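Local coordinates for protein alpha-1,6-mannanase (Bacteroides thetaiotaomicron, PDB 4V1S) that probably hydrolyses alpha-1,6-mannosidic linkages in mannan as a family 76 glycoside hydrolase of a gut symbiont, at residues 225-236 with 270-281. Residues are numbered along the deposited sequence; the frame is centred on the assembly and turned at random. Where two conformers were deposited one is given.
Sequences LDAAIRINDWTV and MIRSWLKMYQAT
Met277, Met270 and Trp274 of helix 264-281 reach across to Asn232 and its neighbours on helix 222-239 in a mainly apolar helix-helix packing, pinned by one buried polar bond, between two helices of the (alpha/alpha)6 barrel expected for a family 76 glycoside hydrolase. The two segments run at 130° with their axes 11.3 Å apart at closest approach, a spacing bridged mainly by the methionine and tryptophan side chains. Trp274 NE1 donates to Asn232 OD1 at 2.8 Å; the oxygen lies near the indole plane, whereas the donor sits above the carbonyl plane, and amide and ring are turned 76° apart. Asn232 CG, anti to the backbone N (chi1 -175°), carries the amide to the indole edge. Against the same oxygen rests Met270 CE, 3.4 Å from Asn232 OD1, its chain bent so that the methyl also meets Thr235 CG2 tip to tip at 3.8 Å. About one turn beyond Trp274, Met277 CE settles over the backbone of the other helix, 3.7 Å from Ile229 CA and 4.2 Å from Ala228 CB. Leu225 CD1 closes this end against Ala280 CB at 4.2 Å. Helix 202-219 covers Asn232 and Met270, while helix 284-301 packs on Trp274 and Met277. A leucine in place of Asn232 would probably leave the indole N-H without its acceptor in a buried setting. The two methionine methyls thus supply apolar contact around the bond, which satisfies the buried indole N-H and is likely to limit the turning of both groups.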
loop_
_atom_site.group_PDB
_atom_site.type_symbol
_atom_site.label_atom_id
_atom_site.label_comp_id
_atom_site.label_asym_id
_atom_site.label_seq_id
_atom_site.Cartn_x
_atom_site.Cartn_y
_atom_site.Cartn_z
ATOM N N LEU A 225 15.379 3.474 12.124
ATOM C CA LEU A 225 14.577 3.264 13.329
ATOM C C LEU A 225 14.300 4.594 14.018
ATOM O O LEU A 225 13.159 4.870 14.407
ATOM C CB LEU A 225 15.257 2.295 14.297
ATOM C CG LEU A 225 14.550 2.068 15.650
ATOM C CD1 LEU A 225 13.133 1.526 15.493
ATOM C CD2 LEU A 225 15.365 1.126 16.506
ATOM N N ASP A 226 15.323 5.439 14.139
ATOM C CA ASP A 226 15.143 6.728 14.800
ATOM C C ASP A 226 14.167 7.623 14.039
ATOM O O ASP A 226 13.384 8.334 14.658
ATOM C CB ASP A 226 16.486 7.438 14.989
ATOM C CG ASP A 226 17.385 6.740 16.009
ATOM O OD1 ASP A 226 16.876 6.009 16.908
ATOM O OD2 ASP A 226 18.607 6.937 15.906
ATOM N N ALA A 227 14.194 7.557 12.703
ATOM C CA ALA A 227 13.249 8.306 11.892
ATOM C C ALA A 227 11.819 7.810 12.133
ATOM O O ALA A 227 10.928 8.617 12.319
ATOM C CB ALA A 227 13.616 8.230 10.421
ATOM N N ALA A 228 11.612 6.491 12.140
ATOM C CA ALA A 228 10.291 5.937 12.376
ATOM C C ALA A 228 9.739 6.401 13.730
ATOM O O ALA A 228 8.569 6.797 13.846
ATOM C CB ALA A 228 10.309 4.420 12.297
ATOM N N ILE A 229 10.585 6.383 14.749
ATOM C CA ILE A 229 10.174 6.782 16.108
ATOM C C ILE A 229 9.803 8.254 16.156
ATOM O O ILE A 229 8.778 8.630 16.722
ATOM C CB ILE A 229 11.281 6.446 17.132
ATOM C CG1 ILE A 229 11.394 4.919 17.291
ATOM C CG2 ILE A 229 11.002 7.092 18.482
ATOM C CD1 ILE A 229 12.632 4.462 18.052
ATOM N N ARG A 230 10.640 9.086 15.544
ATOM C CA ARG A 230 10.417 10.511 15.513
ATOM C C ARG A 230 9.108 10.859 14.792
ATOM O O ARG A 230 8.292 11.638 15.296
ATOM C CB ARG A 230 11.618 11.199 14.846
ATOM C CG ARG A 230 11.513 12.694 14.739
ATOM C CD ARG A 230 12.743 13.296 14.063
ATOM N NE ARG A 230 12.879 12.844 12.677
ATOM C CZ ARG A 230 13.824 12.045 12.181
ATOM N NH1 ARG A 230 14.810 11.561 12.935
ATOM N NH2 ARG A 230 13.789 11.731 10.884
ATOM N N ILE A 231 8.934 10.307 13.588
ATOM C CA ILE A 231 7.728 10.555 12.820
ATOM C C ILE A 231 6.503 9.993 13.554
ATOM O O ILE A 231 5.455 10.635 13.610
ATOM C CB ILE A 231 7.857 9.952 11.411
ATOM C CG1 ILE A 231 8.956 10.701 10.624
ATOM C CG2 ILE A 231 6.518 9.989 10.691
ATOM C CD1 ILE A 231 9.454 9.922 9.423
ATOM N N ASN A 232 6.629 8.806 14.131
ATOM C CA ASN A 232 5.529 8.237 14.906
ATOM C C ASN A 232 5.105 9.113 16.076
ATOM O O ASN A 232 3.918 9.365 16.274
ATOM C CB ASN A 232 5.862 6.867 15.441
ATOM C CG ASN A 232 4.669 6.235 16.129
ATOM O OD1 ASN A 232 3.591 6.126 15.536
ATOM N ND2 ASN A 232 4.836 5.860 17.393
ATOM N N ASP A 233 6.082 9.571 16.851
ATOM C CA ASP A 233 5.789 10.449 17.997
ATOM C C ASP A 233 4.968 11.664 17.538
ATOM O O ASP A 233 3.964 12.016 18.158
ATOM C CB ASP A 233 7.082 10.911 18.655
ATOM C CG ASP A 233 7.735 9.840 19.499
ATOM O OD1 ASP A 233 7.154 8.755 19.707
ATOM O OD2 ASP A 233 8.869 10.092 19.944
ATOM N N TRP A 234 5.381 12.289 16.432
ATOM C CA TRP A 234 4.641 13.440 15.896
ATOM C C TRP A 234 3.221 13.040 15.479
ATOM O O TRP A 234 2.245 13.760 15.741
ATOM C CB TRP A 234 5.383 14.083 14.711
ATOM C CG TRP A 234 4.668 15.271 14.150
ATOM C CD1 TRP A 234 4.786 16.589 14.550
ATOM C CD2 TRP A 234 3.687 15.265 13.112
ATOM N NE1 TRP A 234 3.941 17.386 13.819
ATOM C CE2 TRP A 234 3.255 16.602 12.928
ATOM C CE3 TRP A 234 3.162 14.273 12.287
ATOM C CZ2 TRP A 234 2.320 16.952 11.961
ATOM C CZ3 TRP A 234 2.223 14.622 11.329
ATOM C CH2 TRP A 234 1.797 15.945 11.189
ATOM N N THR A 235 3.122 11.913 14.779
ATOM C CA THR A 235 1.854 11.482 14.228
ATOM C C THR A 235 0.852 11.150 15.339
ATOM O O THR A 235 -0.314 11.560 15.289
ATOM C CB THR A 235 2.065 10.302 13.289
ATOM O OG1 THR A 235 3.067 10.654 12.307
ATOM C CG2 THR A 235 0.773 9.951 12.576
ATOM N N VAL A 236 1.308 10.433 16.346
ATOM C CA VAL A 236 0.457 10.120 17.527
ATOM C C VAL A 236 -0.004 11.409 18.256
ATOM O O VAL A 236 -1.151 11.540 18.688
ATOM C CB VAL A 236 1.199 9.122 18.458
ATOM C CG1 VAL A 236 0.526 9.009 19.809
ATOM C CG2 VAL A 236 1.304 7.760 17.756
ATOM N N MET A 270 -0.374 2.552 9.685
ATOM C CA MET A 270 0.145 2.753 11.038
ATOM C C MET A 270 0.256 1.440 11.814
ATOM O O MET A 270 1.278 1.186 12.431
ATOM C CB MET A 270 -0.642 3.801 11.835
ATOM C CG MET A 270 -0.544 5.239 11.293
ATOM S SD MET A 270 1.116 5.959 11.271
ATOM C CE MET A 270 1.295 6.259 13.020
ATOM N N ILE A 271 -0.752 0.586 11.700
ATOM C CA ILE A 271 -0.726 -0.727 12.331
ATOM C C ILE A 271 0.510 -1.512 11.835
ATOM O O ILE A 271 1.273 -2.068 12.635
ATOM C CB ILE A 271 -2.037 -1.498 12.079
ATOM C CG1 ILE A 271 -3.194 -0.854 12.826
ATOM C CG2 ILE A 271 -1.896 -2.961 12.498
ATOM C CD1 ILE A 271 -4.545 -1.222 12.203
ATOM N N ARG A 272 0.696 -1.593 10.515
ATOM C CA ARG A 272 1.813 -2.361 9.991
ATOM C C ARG A 272 3.144 -1.803 10.529
ATOM O O ARG A 272 4.068 -2.553 10.885
ATOM C CB ARG A 272 1.801 -2.353 8.468
ATOM C CG ARG A 272 0.562 -2.969 7.862
ATOM C CD ARG A 272 0.772 -3.305 6.395
ATOM N NE ARG A 272 1.645 -4.467 6.334
ATOM C CZ ARG A 272 2.383 -4.850 5.308
ATOM N NH1 ARG A 272 2.387 -4.174 4.162
ATOM N NH2 ARG A 272 3.128 -5.950 5.438
ATOM N N SER A 273 3.241 -0.476 10.580
ATOM C CA SER A 273 4.441 0.187 11.103
ATOM C C SER A 273 4.667 -0.164 12.562
ATOM O O SER A 273 5.781 -0.538 12.950
ATOM C CB SER A 273 4.336 1.700 10.919
ATOM O OG SER A 273 4.308 2.056 9.545
ATOM N N TRP A 274 3.618 -0.030 13.366
ATOM C CA TRP A 274 3.733 -0.307 14.782
ATOM C C TRP A 274 4.140 -1.739 15.068
ATOM O O TRP A 274 4.913 -1.991 16.013
ATOM C CB TRP A 274 2.444 0.027 15.515
ATOM C CG TRP A 274 2.112 1.490 15.600
ATOM C CD1 TRP A 274 2.975 2.532 15.786
ATOM C CD2 TRP A 274 0.790 2.067 15.536
ATOM N NE1 TRP A 274 2.275 3.712 15.840
ATOM C CE2 TRP A 274 0.936 3.461 15.689
ATOM C CE3 TRP A 274 -0.493 1.540 15.353
ATOM C CZ2 TRP A 274 -0.159 4.338 15.685
ATOM C CZ3 TRP A 274 -1.566 2.402 15.332
ATOM C CH2 TRP A 274 -1.401 3.792 15.496
ATOM N N LEU A 275 3.658 -2.691 14.269
ATOM C CA LEU A 275 4.055 -4.089 14.472
ATOM C C LEU A 275 5.540 -4.258 14.229
ATOM O O LEU A 275 6.198 -5.011 14.953
ATOM C CB LEU A 275 3.203 -5.045 13.615
ATOM C CG LEU A 275 1.720 -5.112 14.033
ATOM C CD1 LEU A 275 0.968 -5.951 13.034
ATOM C CD2 LEU A 275 1.539 -5.669 15.444
ATOM N N LYS A 276 6.096 -3.586 13.222
ATOM C CA LYS A 276 7.548 -3.659 12.999
ATOM C C LYS A 276 8.320 -2.956 14.106
ATOM O O LYS A 276 9.387 -3.421 14.511
ATOM C CB LYS A 276 7.960 -3.113 11.635
ATOM C CG LYS A 276 7.373 -3.926 10.495
ATOM C CD LYS A 276 8.108 -3.735 9.184
ATOM C CE LYS A 276 9.355 -4.615 9.111
ATOM N NZ LYS A 276 8.979 -6.056 8.988
ATOM N N MET A 277 7.775 -1.845 14.607
ATOM C CA MET A 277 8.437 -1.119 15.693
ATOM C C MET A 277 8.444 -1.955 16.955
ATOM O O MET A 277 9.430 -1.950 17.690
ATOM C CB MET A 277 7.784 0.233 15.929
ATOM C CG MET A 277 7.935 1.147 14.715
ATOM S SD MET A 277 7.037 2.681 14.778
ATOM C CE MET A 277 8.171 3.629 15.817
ATOM N N TYR A 278 7.373 -2.709 17.173
ATOM C CA TYR A 278 7.332 -3.659 18.271
ATOM C C TYR A 278 8.429 -4.707 18.162
ATOM O O TYR A 278 9.150 -4.964 19.131
ATOM C CB TYR A 278 5.970 -4.345 18.321
ATOM C CG TYR A 278 5.906 -5.463 19.330
ATOM C CD1 TYR A 278 6.164 -5.226 20.677
ATOM C CD2 TYR A 278 5.576 -6.756 18.937
ATOM C CE1 TYR A 278 6.106 -6.252 21.604
ATOM C CE2 TYR A 278 5.500 -7.777 19.859
ATOM C CZ TYR A 278 5.776 -7.521 21.188
ATOM O OH TYR A 278 5.692 -8.541 22.101
ATOM N N GLN A 279 8.572 -5.310 16.990
ATOM C CA GLN A 279 9.630 -6.318 16.794
ATOM C C GLN A 279 11.031 -5.728 17.002
ATOM O O GLN A 279 11.905 -6.387 17.584
ATOM C CB GLN A 279 9.521 -6.947 15.401
ATOM C CG GLN A 279 8.249 -7.762 15.198
ATOM C CD GLN A 279 8.040 -8.896 16.217
ATOM O OE1 GLN A 279 6.897 -9.285 16.519
ATOM N NE2 GLN A 279 9.129 -9.441 16.742
ATOM N N ALA A 280 11.237 -4.491 16.564
ATOM C CA ALA A 280 12.548 -3.846 16.658
ATOM C C ALA A 280 12.928 -3.420 18.083
ATOM O O ALA A 280 14.099 -3.511 18.473
ATOM C CB ALA A 280 12.614 -2.648 15.725
ATOM N N THR A 281 11.949 -2.939 18.842
ATOM C CA THR A 281 12.207 -2.334 20.149
ATOM C C THR A 281 11.818 -3.235 21.312
ATOM O O THR A 281 12.273 -3.021 22.436
ATOM C CB THR A 281 11.429 -1.016 20.307
ATOM O OG1 THR A 281 10.030 -1.298 20.305
ATOM C CG2 THR A 281 11.787 -0.018 19.184
#